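Local structure of polysaccharide Lyase Family 6 (Bacteroides cellulosilyticus, 6QPS) at residues F129-C135 against N163-C169; P73-A78 against Y98-L104. The protein is a calcium-binding polysaccharide lyase of family 6 that cleaves alginate with specificity for mannuronic acid, probably by beta-elimination. All coordinates share one frame; numbering follows the deposited sequence. Where two conformers were deposited one is given.

Contact 1: F129-C135 against N163-C169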
# COMPACT_ATOMS: atom_id res chain seq x y z
N PHE A 129 -12.87 -9.62 12.19
CA PHE A 129 -11.90 -10.01 13.22
C PHE A 129 -11.10 -11.23 12.79
O PHE A 129 -10.72 -12.07 13.62
CB PHE A 129 -12.56 -10.22 14.58
CG PHE A 129 -13.09 -8.96 15.18
CD1 PHE A 129 -14.42 -8.64 15.05
CD2 PHE A 129 -12.25 -8.08 15.85
CE1 PHE A 129 -14.92 -7.46 15.60
CE2 PHE A 129 -12.75 -6.90 16.39
CZ PHE A 129 -14.07 -6.60 16.26
N CYS A 130 -10.83 -11.37 11.50
CA CYS A 130 -10.04 -12.46 10.95
C CYS A 130 -8.65 -11.95 10.62
O CYS A 130 -8.42 -10.74 10.49
CB CYS A 130 -10.73 -13.04 9.72
SG CYS A 130 -12.30 -13.91 10.09
N ARG A 131 -7.69 -12.87 10.52
CA ARG A 131 -6.29 -12.49 10.45
C ARG A 131 -5.50 -13.47 9.60
O ARG A 131 -5.69 -14.68 9.70
CB ARG A 131 -5.70 -12.46 11.86
CG ARG A 131 -4.23 -12.09 11.94
CD ARG A 131 -3.80 -12.02 13.40
NE ARG A 131 -2.39 -11.70 13.54
CZ ARG A 131 -1.68 -11.86 14.65
NH1 ARG A 131 -2.26 -12.35 15.75
NH2 ARG A 131 -0.40 -11.54 14.67
N MET A 132 -4.63 -12.94 8.74
CA MET A 132 -3.62 -13.74 8.04
C MET A 132 -2.26 -13.26 8.52
O MET A 132 -1.92 -12.08 8.34
CB MET A 132 -3.78 -13.58 6.52
CG MET A 132 -2.69 -14.23 5.72
SD MET A 132 -2.69 -13.70 3.97
CE MET A 132 -4.25 -14.30 3.43
N THR A 133 -1.49 -14.15 9.14
CA THR A 133 -0.23 -13.78 9.78
C THR A 133 0.87 -14.79 9.44
O THR A 133 0.64 -16.00 9.40
CB THR A 133 -0.41 -13.60 11.29
OG1 THR A 133 0.79 -13.07 11.84
CG2 THR A 133 -0.75 -14.91 12.01
N ARG A 134 2.07 -14.27 9.18
CA ARG A 134 3.24 -15.11 8.94
C ARG A 134 3.02 -16.07 7.78
O ARG A 134 3.52 -17.20 7.80
CB ARG A 134 3.67 -15.88 10.19
CG ARG A 134 3.81 -15.03 11.43
CD ARG A 134 4.39 -15.80 12.60
NE ARG A 134 3.68 -17.05 12.89
CZ ARG A 134 2.70 -17.18 13.77
NH1 ARG A 134 2.26 -16.14 14.46
NH2 ARG A 134 2.13 -18.37 13.95
N CYS A 135 2.33 -15.60 6.75
CA CYS A 135 2.13 -16.37 5.52
C CYS A 135 2.95 -15.77 4.39
O CYS A 135 3.33 -14.59 4.42
CB CYS A 135 0.65 -16.39 5.13
SG CYS A 135 -0.37 -17.36 6.26
N ASN A 163 -12.55 -5.02 10.59
CA ASN A 163 -11.65 -5.41 11.65
C ASN A 163 -10.79 -6.61 11.29
O ASN A 163 -10.46 -7.42 12.16
CB ASN A 163 -12.40 -5.70 12.96
CG ASN A 163 -13.25 -4.54 13.42
OD1 ASN A 163 -14.48 -4.56 13.28
ND2 ASN A 163 -12.61 -3.51 13.96
N ASN A 164 -10.40 -6.76 10.03
CA ASN A 164 -9.50 -7.83 9.64
C ASN A 164 -8.06 -7.31 9.62
O ASN A 164 -7.82 -6.10 9.67
CB ASN A 164 -9.92 -8.39 8.28
CG ASN A 164 -11.30 -9.04 8.33
OD1 ASN A 164 -11.62 -9.77 9.28
ND2 ASN A 164 -12.13 -8.80 7.32
N ARG A 165 -7.12 -8.25 9.61
CA ARG A 165 -5.71 -7.92 9.74
C ARG A 165 -4.85 -8.81 8.85
O ARG A 165 -5.03 -10.04 8.83
CB ARG A 165 -5.24 -8.04 11.20
CG ARG A 165 -3.77 -7.64 11.45
CD ARG A 165 -3.46 -7.63 12.96
NE ARG A 165 -2.06 -7.30 13.16
CZ ARG A 165 -1.29 -7.76 14.13
NH1 ARG A 165 -1.79 -8.55 15.06
NH2 ARG A 165 0.01 -7.45 14.15
N ILE A 166 -3.94 -8.19 8.11
CA ILE A 166 -2.88 -8.87 7.36
C ILE A 166 -1.55 -8.41 7.95
O ILE A 166 -1.23 -7.22 7.88
CB ILE A 166 -2.93 -8.49 5.86
CG1 ILE A 166 -4.33 -8.68 5.26
CG2 ILE A 166 -1.87 -9.27 5.08
CD1 ILE A 166 -4.84 -10.08 5.24
N ASP A 167 -0.76 -9.33 8.51
CA ASP A 167 0.46 -8.91 9.18
C ASP A 167 1.58 -9.95 9.11
O ASP A 167 1.35 -11.17 9.08
CB ASP A 167 0.19 -8.53 10.66
CG ASP A 167 -0.17 -9.75 11.52
OD1 ASP A 167 -1.35 -10.14 11.51
OD2 ASP A 167 0.74 -10.37 12.15
N HIS A 168 2.81 -9.44 9.12
CA HIS A 168 3.99 -10.30 9.15
C HIS A 168 4.01 -11.30 7.99
O HIS A 168 4.55 -12.40 8.11
CB HIS A 168 4.18 -10.98 10.50
CG HIS A 168 4.36 -10.02 11.63
ND1 HIS A 168 3.31 -9.56 12.40
CD2 HIS A 168 5.48 -9.42 12.13
CE1 HIS A 168 3.77 -8.72 13.31
NE2 HIS A 168 5.08 -8.61 13.17
N CYS A 169 3.50 -10.89 6.83
CA CYS A 169 3.48 -11.71 5.62
C CYS A 169 4.53 -11.22 4.62
O CYS A 169 5.07 -10.12 4.74
CB CYS A 169 2.10 -11.68 4.97
SG CYS A 169 0.77 -12.53 5.90
O HOH W 1 -8.28 -9.14 13.14

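Contact 2: P73-A78 against Y98-L104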
# COMPACT_ATOMS: atom_id res chain seq x y z
N PRO A 73 -9.31 -17.67 18.70
CA PRO A 73 -9.63 -17.83 17.29
C PRO A 73 -9.59 -19.29 16.87
O PRO A 73 -9.04 -20.15 17.56
CB PRO A 73 -8.54 -17.03 16.56
CG PRO A 73 -7.37 -17.06 17.50
CD PRO A 73 -7.99 -17.01 18.89
N ILE A 74 -10.20 -19.55 15.72
CA ILE A 74 -10.08 -20.83 15.01
C ILE A 74 -8.92 -20.69 14.02
O ILE A 74 -8.89 -19.73 13.25
CB ILE A 74 -11.39 -21.17 14.27
CG1 ILE A 74 -12.54 -21.29 15.28
CG2 ILE A 74 -11.25 -22.45 13.48
CD1 ILE A 74 -13.94 -21.37 14.63
N VAL A 75 -7.97 -21.63 14.05
CA VAL A 75 -6.69 -21.46 13.37
C VAL A 75 -6.49 -22.53 12.30
O VAL A 75 -6.76 -23.71 12.54
CB VAL A 75 -5.53 -21.52 14.38
CG1 VAL A 75 -4.17 -21.41 13.68
CG2 VAL A 75 -5.68 -20.43 15.46
N TRP A 76 -6.01 -22.11 11.13
CA TRP A 76 -5.58 -23.00 10.06
C TRP A 76 -4.10 -22.74 9.87
O TRP A 76 -3.71 -21.61 9.57
CB TRP A 76 -6.37 -22.68 8.78
CG TRP A 76 -6.01 -23.53 7.58
CD1 TRP A 76 -5.40 -24.74 7.57
CD2 TRP A 76 -6.26 -23.18 6.21
NE1 TRP A 76 -5.24 -25.18 6.26
CE2 TRP A 76 -5.77 -24.24 5.42
CE3 TRP A 76 -6.88 -22.10 5.57
CZ2 TRP A 76 -5.86 -24.24 4.03
CZ3 TRP A 76 -6.95 -22.10 4.19
CH2 TRP A 76 -6.45 -23.16 3.44
N ARG A 77 -3.26 -23.75 10.10
CA ARG A 77 -1.83 -23.52 10.16
C ARG A 77 -1.03 -24.74 9.72
O ARG A 77 -1.53 -25.87 9.69
CB ARG A 77 -1.39 -23.13 11.59
CG ARG A 77 -1.55 -24.23 12.65
CD ARG A 77 -1.02 -23.75 14.00
NE ARG A 77 -1.38 -24.62 15.11
CZ ARG A 77 -0.69 -25.70 15.46
NH1 ARG A 77 0.38 -26.07 14.77
NH2 ARG A 77 -1.08 -26.43 16.49
N ALA A 78 0.23 -24.49 9.40
CA ALA A 78 1.19 -25.57 9.20
C ALA A 78 1.65 -26.13 10.54
O ALA A 78 1.83 -25.39 11.51
CB ALA A 78 2.42 -25.04 8.45
N TYR A 98 -13.28 -14.24 13.92
CA TYR A 98 -12.11 -14.74 14.65
C TYR A 98 -11.53 -16.02 14.04
O TYR A 98 -11.27 -17.01 14.73
CB TYR A 98 -12.43 -14.89 16.15
CG TYR A 98 -12.70 -13.56 16.83
CD1 TYR A 98 -11.66 -12.76 17.29
CD2 TYR A 98 -14.00 -13.10 17.00
CE1 TYR A 98 -11.91 -11.54 17.92
CE2 TYR A 98 -14.26 -11.86 17.62
CZ TYR A 98 -13.20 -11.11 18.06
OH TYR A 98 -13.47 -9.90 18.69
N LEU A 99 -11.27 -15.97 12.74
CA LEU A 99 -10.59 -17.03 12.00
C LEU A 99 -9.19 -16.55 11.65
O LEU A 99 -9.00 -15.36 11.36
CB LEU A 99 -11.35 -17.34 10.71
CG LEU A 99 -12.85 -17.60 10.86
CD1 LEU A 99 -13.47 -17.83 9.48
CD2 LEU A 99 -13.10 -18.76 11.78
N GLN A 100 -8.21 -17.46 11.73
CA GLN A 100 -6.80 -17.08 11.55
C GLN A 100 -6.08 -18.10 10.68
O GLN A 100 -6.18 -19.31 10.92
CB GLN A 100 -6.15 -17.02 12.93
CG GLN A 100 -4.81 -16.37 13.04
CD GLN A 100 -4.60 -15.80 14.46
OE1 GLN A 100 -5.41 -15.00 14.94
NE2 GLN A 100 -3.53 -16.22 15.11
N LEU A 101 -5.36 -17.61 9.68
CA LEU A 101 -4.41 -18.40 8.91
C LEU A 101 -3.01 -18.04 9.36
O LEU A 101 -2.68 -16.85 9.45
CB LEU A 101 -4.52 -18.04 7.43
CG LEU A 101 -5.70 -18.60 6.63
CD1 LEU A 101 -6.99 -17.99 7.06
CD2 LEU A 101 -5.46 -18.38 5.14
N GLU A 102 -2.17 -19.06 9.58
CA GLU A 102 -0.82 -18.85 10.09
C GLU A 102 0.19 -19.77 9.42
O GLU A 102 -0.02 -20.98 9.31
CB GLU A 102 -0.70 -19.16 11.60
CG GLU A 102 -1.68 -18.48 12.53
CD GLU A 102 -1.51 -18.95 13.98
OE1 GLU A 102 -0.67 -19.85 14.25
OE2 GLU A 102 -2.24 -18.44 14.86
N ASP A 103 1.36 -19.22 9.08
CA ASP A 103 2.53 -20.02 8.74
C ASP A 103 2.35 -20.87 7.47
O ASP A 103 3.02 -21.90 7.32
CB ASP A 103 2.97 -20.91 9.91
CG ASP A 103 3.55 -20.10 11.07
OD1 ASP A 103 4.20 -19.06 10.83
OD2 ASP A 103 3.37 -20.51 12.24
N LEU A 104 1.49 -20.45 6.55
CA LEU A 104 1.25 -21.15 5.30
C LEU A 104 2.08 -20.55 4.18
O LEU A 104 2.28 -19.34 4.12
CB LEU A 104 -0.23 -21.07 4.92
CG LEU A 104 -1.20 -21.75 5.90
CD1 LEU A 104 -2.64 -21.48 5.48
CD2 LEU A 104 -0.97 -23.25 6.02

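Contact 1: F129-C135 against N163-C169
Arg131 and Asp167 meet across two parallel strands of neighbouring coils in the right-handed beta-helix of this lyase family. The extended arginine, its CG anti to the backbone N (chi1 179°), projects from the sheet on the face it shares with Arg165 and Asp167 and grips the carboxylate side-on: NE reaches OD1 of Asp167 at 2.8 Å, and NH2 of Arg131 reaches Asp167 OD2 at 3.0 Å. Asp167 OD2 also accepts the hydroxyl of Thr133, which comes from above the carboxylate plane, while His168 ND1 gives its N-H to the anti lone pair of the same oxygen. Replacing Asp167 with an alanine would probably leave the Arg131 guanidinium and the Thr133 hydroxyl without their acceptor and the His168 ring free to turn. Arg165 runs alongside Arg131, its NH1 3.2 Å above the centre of that guanidinium; Asp167, which Arg165 meets by charge alone, and its salt-bridge partner Asp197 probably offset this closeness of like charges. On the other face Met132 suits the interior, its CG 3.9 Å from Cys169 SG. Where the strands begin, Asn164 OD1 accepts Cys130 N, and the Asn163 amide stacks 7° from parallel on the Phe129 ring, with CB 3.6 Å above its centre.

Contact 2: P73-A78 against Y98-L104
Ile74 and Tyr98 open a ladder of four backbone hydrogen bonds, Ile74 N to Tyr98 O being the first, that joins two parallel strands of successive beta-helix coils. Ile74 O then accepts Gln100 N, Trp76 N gives to Gln100 O at 2.8 Å, and Trp76 O accepts Glu102 N, while Leu99 and Leu101 lie in register beside Ile74 and Trp76.

Apolar contacts fill the face bearing these residues. Trp76 turns its indole away from its own backbone N (chi1 179°), which lays it beside Leu101, CE3 reaching Leu101 CG at 3.8 Å, while CD1 of Leu104 sits over one indole face in a CH-pi contact, 4.1 Å from the six-membered ring centroid. Ile74 CB meets Leu99 CD2 at 3.9 Å. Broad, flat tryptophan and branched aliphatics suit this buried layer, against which Phe64 and Leu92 pack.

Polar groups occupy the other face. Gln100 NE2 donates to Glu102 OE2 at 2.6 Å, the oxygen lying 21° out of the amide plane. Val75 CG1 lies 3.6 Å from Glu102 CD. The apolar face thus belongs to the core of the coil, whereas the polar face is partly exposed and lets Glu102 OE1 reach across to Arg134 on the next strand in a salt bridge.

How the contacts relate
Contact 2 closes before contact 1 opens, so the two follow in series along the chain, and their centres lie about 9 Å apart. Both belong to the same parallel wall of the beta-helix, in which 73-78, 98-104, 129-135 and 163-169 lie next to one another in that order, each pair stepping one coil onward. The middle pair ties them together: Leu99 O probably accepts a hydrogen bond from Arg131 N, and Arg134 NE forms a salt bridge with Asp103 OD1 at 2.9 Å. The wall therefore continues without interruption from one contact to the next, an elongated scaffold toward the N-terminal end, away from the calcium site of Asn210, Glu213, Glu242 and Glu244.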